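Local coordinates for PhnB-like domain-containing protein (Pseudomonas aeruginosa, PDB 1U69), which is of unknown function but belongs to the PhnB-like proteins of the glyoxalase clan and has been suggested as a potential drug-resistance protein, at residues A88-L93 against I150-I155; V98-E103 against D112-S117; I9-D14 against V54-M59. All blocks are in the same frame, centred on the assembly; numbering follows the deposited sequence.

Contact 1 of 3, residues A88-L93 against I150-I155; sequences AETDRL and IDIATI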
loop_
_atom_site.group_PDB
_atom_site.type_symbol
_atom_site.label_atom_id
_atom_site.label_comp_id
_atom_site.label_asym_id
_atom_site.label_seq_id
_atom_site.Cartn_x
_atom_site.Cartn_y
_atom_site.Cartn_z
ATOM N N ALA A 88 -3.492 -18.610 13.675
ATOM C CA ALA A 88 -3.498 -17.876 14.924
ATOM C C ALA A 88 -4.032 -16.456 14.738
ATOM O O ALA A 88 -4.876 -16.009 15.507
ATOM C CB ALA A 88 -2.095 -17.844 15.534
ATOM N N GLU A 89 -3.533 -15.745 13.731
ATOM C CA GLU A 89 -3.979 -14.374 13.485
ATOM C C GLU A 89 -5.425 -14.379 12.976
ATOM O O GLU A 89 -6.220 -13.524 13.351
ATOM C CB GLU A 89 -3.070 -13.651 12.480
ATOM C CG GLU A 89 -3.602 -12.269 12.106
ATOM C CD GLU A 89 -2.671 -11.468 11.214
ATOM O OE1 GLU A 89 -2.103 -12.046 10.268
ATOM O OE2 GLU A 89 -2.523 -10.258 11.468
ATOM N N THR A 90 -5.746 -15.351 12.125
ATOM C CA THR A 90 -7.110 -15.531 11.615
ATOM C C THR A 90 -8.083 -15.647 12.769
ATOM O O THR A 90 -9.047 -14.913 12.839
ATOM C CB THR A 90 -7.180 -16.762 10.682
ATOM O OG1 THR A 90 -6.250 -16.597 9.599
ATOM C CG2 THR A 90 -8.548 -16.890 10.002
ATOM N N ASP A 91 -7.810 -16.549 13.714
ATOM C CA ASP A 91 -8.697 -16.739 14.845
ATOM C C ASP A 91 -8.776 -15.511 15.726
ATOM O O ASP A 91 -9.853 -15.135 16.175
ATOM C CB ASP A 91 -8.235 -17.925 15.712
ATOM C CG ASP A 91 -8.312 -19.240 14.986
ATOM O OD1 ASP A 91 -8.891 -19.292 13.881
ATOM O OD2 ASP A 91 -7.796 -20.285 15.448
ATOM N N ARG A 92 -7.638 -14.874 15.968
ATOM C CA ARG A 92 -7.607 -13.759 16.905
ATOM C C ARG A 92 -8.468 -12.614 16.405
ATOM O O ARG A 92 -9.233 -12.029 17.171
ATOM C CB ARG A 92 -6.172 -13.278 17.159
ATOM C CG ARG A 92 -6.102 -12.217 18.227
ATOM C CD ARG A 92 -4.701 -11.642 18.429
ATOM N NE ARG A 92 -4.276 -10.657 17.417
ATOM C CZ ARG A 92 -4.767 -9.417 17.297
ATOM N NH1 ARG A 92 -5.728 -8.972 18.113
ATOM N NH2 ARG A 92 -4.275 -8.604 16.360
ATOM N N LEU A 93 -8.352 -12.298 15.115
ATOM C CA LEU A 93 -9.038 -11.150 14.550
ATOM C C LEU A 93 -10.525 -11.431 14.382
ATOM O O LEU A 93 -11.370 -10.588 14.704
ATOM C CB LEU A 93 -8.378 -10.744 13.222
ATOM C CG LEU A 93 -6.960 -10.159 13.344
ATOM C CD1 LEU A 93 -6.477 -9.672 11.966
ATOM C CD2 LEU A 93 -6.911 -9.036 14.348
ATOM N N ILE A 150 -12.381 -18.988 8.574
ATOM C CA ILE A 150 -11.645 -19.801 7.602
ATOM C C ILE A 150 -10.656 -20.710 8.304
ATOM O O ILE A 150 -9.833 -20.228 9.082
ATOM C CB ILE A 150 -10.885 -18.928 6.591
ATOM C CG1 ILE A 150 -11.849 -18.049 5.778
ATOM C CG2 ILE A 150 -10.033 -19.800 5.650
ATOM C CD1 ILE A 150 -12.922 -18.809 5.011
ATOM N N ASP A 151 -10.737 -22.012 8.008
ATOM C CA ASP A 151 -9.726 -22.978 8.441
ATOM C C ASP A 151 -8.754 -23.234 7.298
ATOM O O ASP A 151 -9.101 -23.833 6.282
ATOM C CB ASP A 151 -10.356 -24.288 8.897
ATOM C CG ASP A 151 -9.320 -25.262 9.415
ATOM O OD1 ASP A 151 -8.886 -25.104 10.580
ATOM O OD2 ASP A 151 -8.835 -26.162 8.701
ATOM N N ILE A 152 -7.539 -22.734 7.466
ATOM C CA ILE A 152 -6.535 -22.713 6.408
ATOM C C ILE A 152 -6.122 -24.113 5.941
ATOM O O ILE A 152 -5.956 -24.350 4.747
ATOM C CB ILE A 152 -5.298 -21.913 6.868
ATOM C CG1 ILE A 152 -5.659 -20.427 7.020
ATOM C CG2 ILE A 152 -4.145 -22.073 5.865
ATOM C CD1 ILE A 152 -4.632 -19.578 7.752
ATOM N N ALA A 153 -5.958 -25.028 6.881
ATOM C CA ALA A 153 -5.541 -26.394 6.554
ATOM C C ALA A 153 -6.542 -27.092 5.633
ATOM O O ALA A 153 -6.151 -27.826 4.724
ATOM C CB ALA A 153 -5.326 -27.203 7.832
ATOM N N THR A 154 -7.830 -26.840 5.850
ATOM C CA THR A 154 -8.880 -27.455 5.046
ATOM C C THR A 154 -8.864 -26.888 3.633
ATOM O O THR A 154 -9.073 -27.612 2.660
ATOM C CB THR A 154 -10.256 -27.213 5.694
ATOM O OG1 THR A 154 -10.325 -27.866 6.970
ATOM C CG2 THR A 154 -11.370 -27.850 4.875
ATOM N N ILE A 155 -8.634 -25.582 3.523
ATOM C CA ILE A 155 -8.515 -24.946 2.221
ATOM C C ILE A 155 -7.359 -25.565 1.434
ATOM O O ILE A 155 -7.492 -25.851 0.242
ATOM C CB ILE A 155 -8.328 -23.410 2.372
ATOM C CG1 ILE A 155 -9.606 -22.769 2.938
ATOM C CG2 ILE A 155 -7.955 -22.774 1.031
ATOM C CD1 ILE A 155 -10.863 -22.980 2.083
#
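Thr-90, on helix 87-99, sets its side chain against Ile-150 and Ile-152, where the chain enters helix 152-159, and this patch illustrates how two helices distant in sequence can be joined through a small area. The nearest pair of CA atoms, those of Thr-90 and Ile-150, is 7.4 Å apart. The tight part lies between them. Thr-90 CG2, placed anti to the backbone N (chi1 -58° for OG1), meets Ile-150 O at 3.7 Å, while the OG1 branch lies 3.9 Å from Ile-152 CD1, the tip of an isoleucine chain that slants across it. This hydroxyl is already engaged by Asp-86 O and Thr-84 OG1, so towards Ile-152 it offers packing only. No hydrogen bond crosses directly; Gln-87 supplies the polar link, its NE2 bonded to Ile-150 O and its OE1 to Ile-152 N. The looser side is polar. There Asp-91 pairs with Arg-149, and Asp-151 faces away from helix 87-99 to N-cap the last helix. Asp-151 OD2 accepts from Thr-154 N at 3.1 Å and from Thr-154 OG1 at 2.8 Å, the donors arriving from opposite faces of the carboxylate. Beneath the patch, Thr-90, Ile-150 and Ile-152 all rest on Pro-122 at the end of strand 117-122; Ile-150 also packs against helices 123-129 and 134-144, with helix 87-99 on the Thr-90 side.

Contact 2 of 3, residues V98-E103 against D112-S117; sequences VDNGGE and DKWGIS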
loop_
_atom_site.group_PDB
_atom_site.type_symbol
_atom_site.label_atom_id
_atom_site.label_comp_id
_atom_site.label_asym_id
_atom_site.label_seq_id
_atom_site.Cartn_x
_atom_site.Cartn_y
_atom_site.Cartn_z
ATOM N N VAL A 98 -16.136 -10.515 16.292
ATOM C CA VAL A 98 -17.380 -11.215 16.555
ATOM C C VAL A 98 -17.745 -11.118 18.039
ATOM O O VAL A 98 -18.892 -10.837 18.398
ATOM C CB VAL A 98 -17.265 -12.699 16.115
ATOM C CG1 VAL A 98 -18.465 -13.525 16.610
ATOM C CG2 VAL A 98 -17.159 -12.782 14.597
ATOM N N ASP A 99 -16.758 -11.296 18.894
ATOM C CA ASP A 99 -17.038 -11.311 20.322
ATOM C C ASP A 99 -17.466 -9.948 20.850
ATOM O O ASP A 99 -18.260 -9.891 21.767
ATOM C CB ASP A 99 -15.831 -11.763 21.130
ATOM C CG ASP A 99 -15.469 -13.214 20.896
ATOM O OD1 ASP A 99 -16.321 -14.011 20.428
ATOM O OD2 ASP A 99 -14.320 -13.621 21.169
ATOM N N ASN A 100 -16.910 -8.860 20.332
ATOM C CA ASN A 100 -17.256 -7.533 20.859
ATOM C C ASN A 100 -18.548 -7.003 20.266
ATOM O O ASN A 100 -18.542 -6.000 19.554
ATOM C CB ASN A 100 -16.131 -6.516 20.648
ATOM C CG ASN A 100 -16.515 -5.105 21.123
ATOM O OD1 ASN A 100 -16.967 -4.905 22.265
ATOM N ND2 ASN A 100 -16.346 -4.127 20.243
ATOM N N GLY A 101 -19.657 -7.669 20.574
ATOM C CA GLY A 101 -20.964 -7.254 20.108
ATOM C C GLY A 101 -21.173 -7.420 18.610
ATOM O O GLY A 101 -22.076 -6.816 18.032
ATOM N N GLY A 102 -20.358 -8.260 17.996
ATOM C CA GLY A 102 -20.406 -8.476 16.556
ATOM C C GLY A 102 -21.195 -9.715 16.182
ATOM O O GLY A 102 -21.874 -10.306 17.032
ATOM N N GLU A 103 -21.122 -10.092 14.898
ATOM C CA GLU A 103 -21.771 -11.290 14.360
ATOM C C GLU A 103 -20.848 -12.086 13.432
ATOM O O GLU A 103 -20.040 -11.518 12.678
ATOM C CB GLU A 103 -23.036 -10.930 13.569
ATOM C CG GLU A 103 -24.000 -9.997 14.273
ATOM C CD GLU A 103 -24.892 -10.711 15.255
ATOM O OE1 GLU A 103 -24.901 -11.963 15.264
ATOM O OE2 GLU A 103 -25.605 -10.013 16.015
ATOM N N ASP A 112 -18.840 -6.139 12.816
ATOM C CA ASP A 112 -18.507 -5.583 14.126
ATOM C C ASP A 112 -19.741 -5.013 14.838
ATOM O O ASP A 112 -20.862 -5.033 14.323
ATOM C CB ASP A 112 -17.326 -4.593 14.069
ATOM C CG ASP A 112 -17.634 -3.281 13.365
ATOM O OD1 ASP A 112 -18.813 -2.871 13.288
ATOM O OD2 ASP A 112 -16.685 -2.560 12.917
ATOM N N LYS A 113 -19.496 -4.518 16.046
ATOM C CA LYS A 113 -20.526 -3.989 16.925
ATOM C C LYS A 113 -21.353 -2.887 16.282
ATOM O O LYS A 113 -22.518 -2.719 16.635
ATOM C CB LYS A 113 -19.840 -3.436 18.184
ATOM C CG LYS A 113 -20.758 -2.800 19.201
ATOM C CD LYS A 113 -20.037 -2.576 20.519
ATOM C CE LYS A 113 -20.974 -2.015 21.569
ATOM N NZ LYS A 113 -20.234 -1.503 22.738
ATOM N N TRP A 114 -20.750 -2.146 15.345
ATOM C CA TRP A 114 -21.359 -0.966 14.722
ATOM C C TRP A 114 -21.919 -1.314 13.348
ATOM O O TRP A 114 -22.411 -0.449 12.628
ATOM C CB TRP A 114 -20.322 0.178 14.684
ATOM C CG TRP A 114 -19.795 0.397 16.068
ATOM C CD1 TRP A 114 -20.398 1.110 17.064
ATOM C CD2 TRP A 114 -18.640 -0.208 16.659
ATOM N NE1 TRP A 114 -19.668 1.018 18.227
ATOM C CE2 TRP A 114 -18.579 0.220 18.005
ATOM C CE3 TRP A 114 -17.627 -1.045 16.182
ATOM C CZ2 TRP A 114 -17.564 -0.169 18.867
ATOM C CZ3 TRP A 114 -16.627 -1.432 17.035
ATOM C CH2 TRP A 114 -16.602 -1.000 18.370
ATOM N N GLY A 115 -21.889 -2.606 13.023
ATOM C CA GLY A 115 -22.496 -3.128 11.818
ATOM C C GLY A 115 -21.617 -3.141 10.592
ATOM O O GLY A 115 -22.111 -3.475 9.510
ATOM N N ILE A 116 -20.336 -2.807 10.742
ATOM C CA ILE A 116 -19.422 -2.747 9.594
ATOM C C ILE A 116 -18.924 -4.146 9.283
ATOM O O ILE A 116 -18.606 -4.913 10.190
ATOM C CB ILE A 116 -18.268 -1.786 9.901
ATOM C CG1 ILE A 116 -18.826 -0.358 9.951
ATOM C CG2 ILE A 116 -17.148 -1.928 8.881
ATOM C CD1 ILE A 116 -18.018 0.573 10.743
ATOM N N SER A 117 -18.864 -4.480 8.004
ATOM C CA SER A 117 -18.429 -5.796 7.563
ATOM C C SER A 117 -16.906 -5.892 7.457
ATOM O O SER A 117 -16.251 -5.023 6.883
ATOM C CB SER A 117 -19.036 -6.144 6.199
ATOM O OG SER A 117 -20.424 -6.485 6.299
HETATM O O HOH W 1 -17.109 -5.725 17.208
HETATM O O HOH W 2 -24.067 -4.153 18.235
#
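Asn-100 and Lys-113 face each other where helix 87-99 ends, and Trp-114 stands behind them, so that the contact is a compact example of two turns laid against each other with no direct hydrogen bond between them. The Asn-100 side chain, with CG anti to the backbone N (chi1 177°), brings ND2 to 3.7 Å from Trp-114 CH2. The amide comes at the indole at a slant, its plane turned 59° from that of the ring. Lys-113 runs out fully extended, and its CB has two neighbours: it sits 3.6 Å above the centre of the Trp-114 ring, covering one face, and 3.2 Å from Asn-100 O. Asn-100 is the central residue of an inverse gamma turn, and its O also accepts a hydrogen bond from a water, which in turn accepts one from Lys-113 N; this water bridges the two backbones. Next to it Gly-101, in a positive-phi conformation, points its O at Lys-113 CA, 3.4 Å away, in a nearly straight CA-H...O contact (161° at the hydrogen). The opposing type I turn is closed by Gly-115 N bonding to Asp-112 O at 2.9 Å. Asp-112 OD1 reinforces it, receiving Trp-114 N at 2.9 Å, an Asx turn, and Ile-116 N at 3.0 Å, the two donors arriving from opposite faces of the carboxylate, while buried OD2 is satisfied by Tyr-24 and Trp-118. Around the pair, strands 103-104 and 109-111 join the segments as antiparallel neighbours, and helix 17-27 lies against both: Phe-23 touches Asn-100, Ala-20 touches Trp-114, and Glu-19 forms a salt bridge with the outer end of Lys-113.

Contact 3 of 3, residues I9-D14 against V54-M59; sequences ICLWYD and VEFRVM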
loop_
_atom_site.group_PDB
_atom_site.type_symbol
_atom_site.label_atom_id
_atom_site.label_comp_id
_atom_site.label_asym_id
_atom_site.label_seq_id
_atom_site.Cartn_x
_atom_site.Cartn_y
_atom_site.Cartn_z
ATOM N N ILE A 9 -11.225 6.845 4.009
ATOM C CA ILE A 9 -12.411 5.996 4.134
ATOM C C ILE A 9 -13.266 6.567 5.261
ATOM O O ILE A 9 -12.823 6.557 6.397
ATOM C CB ILE A 9 -11.989 4.529 4.435
ATOM C CG1 ILE A 9 -11.398 3.833 3.200
ATOM C CG2 ILE A 9 -13.195 3.677 4.908
ATOM C CD1 ILE A 9 -10.355 4.568 2.438
ATOM N N CYS A 10 -14.472 7.049 4.954
ATOM C CA CYS A 10 -15.373 7.653 5.943
ATOM C C CYS A 10 -16.481 6.672 6.309
ATOM O O CYS A 10 -17.214 6.221 5.445
ATOM C CB CYS A 10 -15.976 8.946 5.392
ATOM S SG CYS A 10 -16.954 9.871 6.581
ATOM N N LEU A 11 -16.570 6.328 7.591
ATOM C CA LEU A 11 -17.536 5.353 8.073
ATOM C C LEU A 11 -18.481 6.044 9.038
ATOM O O LEU A 11 -18.038 6.781 9.916
ATOM C CB LEU A 11 -16.817 4.209 8.773
ATOM C CG LEU A 11 -15.941 3.379 7.827
ATOM C CD1 LEU A 11 -15.018 2.501 8.638
ATOM C CD2 LEU A 11 -16.811 2.567 6.884
ATOM N N TRP A 12 -19.777 5.786 8.860
ATOM C CA TRP A 12 -20.854 6.440 9.611
ATOM C C TRP A 12 -21.110 5.684 10.907
ATOM O O TRP A 12 -21.226 4.457 10.905
ATOM C CB TRP A 12 -22.124 6.450 8.753
ATOM C CG TRP A 12 -23.214 7.390 9.166
ATOM C CD1 TRP A 12 -24.061 7.253 10.223
ATOM C CD2 TRP A 12 -23.599 8.585 8.492
ATOM N NE1 TRP A 12 -24.945 8.303 10.253
ATOM C CE2 TRP A 12 -24.687 9.137 9.202
ATOM C CE3 TRP A 12 -23.139 9.250 7.359
ATOM C CZ2 TRP A 12 -25.304 10.325 8.822
ATOM C CZ3 TRP A 12 -23.755 10.438 6.980
ATOM C CH2 TRP A 12 -24.820 10.964 7.715
ATOM N N TYR A 13 -21.198 6.422 12.008
ATOM C CA TYR A 13 -21.553 5.869 13.316
ATOM C C TYR A 13 -22.679 6.685 13.938
ATOM O O TYR A 13 -22.876 7.848 13.596
ATOM C CB TYR A 13 -20.344 5.871 14.269
ATOM C CG TYR A 13 -19.223 4.983 13.803
ATOM C CD1 TYR A 13 -19.174 3.642 14.165
ATOM C CD2 TYR A 13 -18.211 5.488 12.982
ATOM C CE1 TYR A 13 -18.168 2.816 13.703
ATOM C CE2 TYR A 13 -17.198 4.676 12.528
ATOM C CZ TYR A 13 -17.177 3.347 12.883
ATOM O OH TYR A 13 -16.167 2.557 12.383
ATOM N N ASP A 14 -23.419 6.044 14.838
ATOM C CA ASP A 14 -24.419 6.684 15.680
ATOM C C ASP A 14 -23.766 6.987 17.034
ATOM O O ASP A 14 -23.794 6.164 17.959
ATOM C CB ASP A 14 -25.599 5.726 15.858
ATOM C CG ASP A 14 -26.749 6.334 16.619
ATOM O OD1 ASP A 14 -26.738 7.548 16.865
ATOM O OD2 ASP A 14 -27.715 5.642 16.994
ATOM N N VAL A 54 -13.549 11.424 13.981
ATOM C CA VAL A 54 -12.330 10.859 14.550
ATOM C C VAL A 54 -11.476 10.350 13.392
ATOM O O VAL A 54 -11.930 9.518 12.603
ATOM C CB VAL A 54 -12.641 9.682 15.485
ATOM C CG1 VAL A 54 -11.352 9.125 16.057
ATOM C CG2 VAL A 54 -13.624 10.087 16.609
ATOM N N GLU A 55 -10.259 10.863 13.279
ATOM C CA GLU A 55 -9.304 10.339 12.307
ATOM C C GLU A 55 -8.623 9.128 12.913
ATOM O O GLU A 55 -8.201 9.157 14.059
ATOM C CB GLU A 55 -8.264 11.388 11.919
ATOM C CG GLU A 55 -8.806 12.646 11.256
ATOM C CD GLU A 55 -7.697 13.649 10.972
ATOM O OE1 GLU A 55 -6.652 13.246 10.417
ATOM O OE2 GLU A 55 -7.844 14.819 11.328
ATOM N N PHE A 56 -8.535 8.045 12.149
ATOM C CA PHE A 56 -7.816 6.858 12.589
ATOM C C PHE A 56 -7.233 6.121 11.403
ATOM O O PHE A 56 -7.548 6.452 10.272
ATOM C CB PHE A 56 -8.701 5.953 13.464
ATOM C CG PHE A 56 -9.874 5.290 12.744
ATOM C CD1 PHE A 56 -9.780 3.983 12.280
ATOM C CD2 PHE A 56 -11.091 5.952 12.603
ATOM C CE1 PHE A 56 -10.872 3.370 11.653
ATOM C CE2 PHE A 56 -12.176 5.322 12.011
ATOM C CZ PHE A 56 -12.056 4.042 11.537
ATOM N N ARG A 57 -6.324 5.189 11.663
ATOM C CA ARG A 57 -5.705 4.411 10.595
ATOM C C ARG A 57 -5.815 2.961 10.944
ATOM O O ARG A 57 -5.539 2.583 12.087
ATOM C CB ARG A 57 -4.229 4.790 10.424
ATOM C CG ARG A 57 -3.546 4.182 9.196
ATOM C CD ARG A 57 -2.077 4.547 9.081
ATOM N NE ARG A 57 -1.514 4.537 10.418
ATOM C CZ ARG A 57 -1.165 5.622 11.115
ATOM N NH1 ARG A 57 -1.231 6.850 10.590
ATOM N NH2 ARG A 57 -0.699 5.475 12.336
ATOM N N VAL A 58 -6.228 2.131 9.988
ATOM C CA VAL A 58 -6.236 0.685 10.205
ATOM C C VAL A 58 -5.423 -0.046 9.148
ATOM O O VAL A 58 -5.804 -0.096 7.998
ATOM C CB VAL A 58 -7.678 0.070 10.288
ATOM C CG1 VAL A 58 -8.319 0.455 11.588
ATOM C CG2 VAL A 58 -8.565 0.495 9.140
HETATM N N MSE A 59 -4.268 -0.565 9.543
HETATM C CA MSE A 59 -3.445 -1.388 8.663
HETATM C C MSE A 59 -3.197 -0.731 7.293
HETATM O O MSE A 59 -3.366 -1.367 6.250
HETATM C CB MSE A 59 -4.092 -2.766 8.505
HETATM C CG MSE A 59 -4.083 -3.571 9.791
HETATM SE SE MSE A 59 -5.207 -5.141 9.702
HETATM C CE MSE A 59 -7.009 -4.314 9.858
#
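Strands 9-13 and 54-58 run antiparallel in one mixed sheet but are not adjacent, since strand 61-67 lies between them; Leu-11 CA and Phe-56 CA are accordingly 10.8 Å apart. No backbone bond joins the two, and what links them is side chains reaching over the intervening strand on one face of the sheet. The strand order, with the first strand beside the fourth, is that of the beta-alpha-beta-beta-beta module of the glyoxalase clan. Phe-56 contributes about half of the buried surface. Its chi1 of 67° puts CG beside both the backbone N and the carbonyl carbon, and the ring extends towards strand 9-13 so that CZ leads. Leu-11 CD1 meets that leading atom at 4.4 Å, at the ring edge and near its plane. Tyr-13 OH comes to 4.5 Å from Phe-56 CZ at a slant. Both are loose van der Waals approaches. Ala-21 of helix 17-27 packs on Phe-56, and Phe-78 and Phe-80 of the second sheet pack on Leu-11. On its far side strand 9-13 pairs antiparallel with a strand of the second subunit, carrying the sheet across the interface. Chemically, the contact is an apolar span with one polar atom, Tyr-13 OH, whose hydrogen bond goes to Tyr-24 OH, so the direct link is apolar packing alone, and a light one.

The three contacts mark successive parts of two sheet-and-helix modules. Contact 3 belongs to the first sheet; contacts 1 and 2 share helix 87-99 of the second, one towards each end, with centres 18 Å apart. Contacts 2 and 3, 15 Å apart by centres, do touch: Trp-114 CB approaches Tyr-13 CE1 at 3.5 Å, and the two rings stack edge-to-face. Polar atoms join them too, because Tyr-24 OH bonds both Tyr-13 OH and Asp-112 OD2. Contact 1 lies across the chain's centre from contact 3, their centres 26 Å apart, and involves the start of helix 152-159. No ligand or active site is known here, so the contacts are described as packing.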